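PDB 1SG1: tumor necrosis factor receptor superfamily member 16 from Rattus norvegicus, which probably binds nerve growth factor and related neurotrophins through an elongated, disulfide-rich extracellular region. Local coordinates for residues C[121-126]-C[136-140]. Residues are numbered along the deposited sequence; the frame is centred on the assembly and turned at random.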
loop_
_atom_site.group_PDB
_atom_site.type_symbol
_atom_site.label_atom_id
_atom_site.label_comp_id
_atom_site.label_asym_id
_atom_site.label_seq_id
_atom_site.Cartn_x
_atom_site.Cartn_y
_atom_site.Cartn_z
ATOM N N CYS C 121 -29.432 7.308 -6.678
ATOM C CA CYS C 121 -29.445 6.315 -7.746
ATOM C C CYS C 121 -30.271 6.742 -8.949
ATOM O O CYS C 121 -31.434 7.139 -8.833
ATOM C CB CYS C 121 -29.926 4.963 -7.206
ATOM S SG CYS C 121 -28.760 4.163 -6.049
ATOM N N PRO C 122 -29.668 6.681 -10.138
ATOM C CA PRO C 122 -30.399 7.078 -11.337
ATOM C C PRO C 122 -31.444 6.059 -11.774
ATOM O O PRO C 122 -31.585 4.981 -11.184
ATOM C CB PRO C 122 -29.290 7.265 -12.368
ATOM C CG PRO C 122 -28.311 6.234 -11.976
ATOM C CD PRO C 122 -28.273 6.340 -10.461
ATOM N N GLU C 123 -32.180 6.426 -12.815
ATOM C CA GLU C 123 -33.220 5.585 -13.374
ATOM C C GLU C 123 -32.598 4.252 -13.726
ATOM O O GLU C 123 -31.589 4.212 -14.395
ATOM C CB GLU C 123 -33.787 6.230 -14.643
ATOM C CG GLU C 123 -35.305 6.412 -14.650
ATOM C CD GLU C 123 -35.728 7.880 -14.535
ATOM O OE1 GLU C 123 -35.432 8.667 -15.472
ATOM O OE2 GLU C 123 -36.356 8.240 -13.508
ATOM N N GLY C 124 -33.197 3.168 -13.257
ATOM C CA GLY C 124 -32.685 1.853 -13.574
ATOM C C GLY C 124 -31.710 1.206 -12.613
ATOM O O GLY C 124 -31.244 0.102 -12.885
ATOM N N THR C 125 -31.389 1.876 -11.511
ATOM C CA THR C 125 -30.452 1.318 -10.533
ATOM C C THR C 125 -30.946 1.477 -9.109
ATOM O O THR C 125 -31.887 2.218 -8.840
ATOM C CB THR C 125 -29.029 1.954 -10.627
ATOM O OG1 THR C 125 -29.055 3.302 -10.129
ATOM C CG2 THR C 125 -28.535 1.938 -12.070
ATOM N N TYR C 126 -30.295 0.780 -8.191
ATOM C CA TYR C 126 -30.703 0.838 -6.808
ATOM C C TYR C 126 -29.498 0.683 -5.914
ATOM O O TYR C 126 -28.392 0.393 -6.374
ATOM C CB TYR C 126 -31.663 -0.307 -6.497
ATOM C CG TYR C 126 -30.962 -1.649 -6.449
ATOM C CD1 TYR C 126 -30.443 -2.230 -7.610
ATOM C CD2 TYR C 126 -30.762 -2.310 -5.235
ATOM C CE1 TYR C 126 -29.740 -3.430 -7.565
ATOM C CE2 TYR C 126 -30.061 -3.510 -5.176
ATOM C CZ TYR C 126 -29.554 -4.065 -6.344
ATOM O OH TYR C 126 -28.877 -5.266 -6.296
ATOM N N CYS C 136 -24.442 2.403 -7.081
ATOM C CA CYS C 136 -25.806 2.014 -7.430
ATOM C C CYS C 136 -25.685 0.876 -8.427
ATOM O O CYS C 136 -24.833 0.896 -9.307
ATOM C CB CYS C 136 -26.563 3.199 -8.016
ATOM S SG CYS C 136 -26.908 4.550 -6.819
ATOM N N LEU C 137 -26.519 -0.138 -8.271
ATOM C CA LEU C 137 -26.443 -1.294 -9.138
ATOM C C LEU C 137 -27.551 -1.374 -10.171
ATOM O O LEU C 137 -28.627 -0.780 -10.012
ATOM C CB LEU C 137 -26.441 -2.570 -8.283
ATOM C CG LEU C 137 -25.282 -2.722 -7.288
ATOM C CD1 LEU C 137 -25.292 -4.123 -6.739
ATOM C CD2 LEU C 137 -23.958 -2.475 -7.973
ATOM N N PRO C 138 -27.291 -2.087 -11.270
ATOM C CA PRO C 138 -28.318 -2.216 -12.301
ATOM C C PRO C 138 -29.409 -3.184 -11.853
ATOM O O PRO C 138 -29.132 -4.271 -11.364
ATOM C CB PRO C 138 -27.524 -2.687 -13.533
ATOM C CG PRO C 138 -26.349 -3.364 -12.967
ATOM C CD PRO C 138 -25.976 -2.483 -11.794
ATOM N N CYS C 139 -30.653 -2.757 -12.004
ATOM C CA CYS C 139 -31.807 -3.553 -11.598
ATOM C C CYS C 139 -31.894 -4.924 -12.260
ATOM O O CYS C 139 -31.469 -5.104 -13.409
ATOM C CB CYS C 139 -33.107 -2.808 -11.909
ATOM S SG CYS C 139 -33.494 -1.274 -10.991
ATOM N N THR C 140 -32.445 -5.888 -11.525
ATOM C CA THR C 140 -32.671 -7.219 -12.066
ATOM C C THR C 140 -33.951 -7.122 -12.902
ATOM O O THR C 140 -34.940 -6.532 -12.470
ATOM C CB THR C 140 -32.940 -8.254 -10.960
ATOM O OG1 THR C 140 -31.708 -8.663 -10.364
ATOM C CG2 THR C 140 -33.643 -9.478 -11.527
#
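A short antiparallel hairpin, clasped by the Cys121–Cys136 disulfide, belongs to a cysteine-rich repeat near the C-terminal end of the chain. The SG atoms of Cys121 and Cys136 are 2.0 Å apart with a chi3 of -87°, and the sulfur of Cys136 also loosely approaches the ring carbon CD of Pro122. Tyr126 and Leu137 form the hydrogen-bonded pair: Leu137 N gives a 2.7 Å bond to Tyr126 O, and Tyr126 N is placed to return one to Leu137 O, though the position of that oxygen is less certain. Beyond the non-hydrogen-bonded pair of Thr125 and Pro138, Cys139 N donates to Gly124 O at 3.0 Å. Pro122 to Thr125 make a type II turn, Gly124 having a positive phi of 93°. Pro122 O receives both Thr125 N and Thr125 OG1 (3.2 Å) from one face of its plane. The hydroxyl sits between the backbone N and the carbonyl carbon (chi1 72°), which turns it to the turn carbonyl while OG1 also touches CB of Cys136 at 3.3 Å. A valine here would probably lose that second grip on Pro122 O, leaving the turn held by the backbone bond. Tyr126 and Leu137 share the face of the hairpin opposite to that of Thr125 and Pro138; Tyr126 CE1 packs on Leu137 CB at 3.5 Å, and Pro138 O lies at the ring edge. Cys139 continues into a disulfide with Cys152, while the chain of another protein packs on Pro122, Thr125, Leu137 and Pro138. Such a disulfide-closed hairpin, leading into further cystine links, is typical of the cysteine-rich repeats of the TNF receptor superfamily.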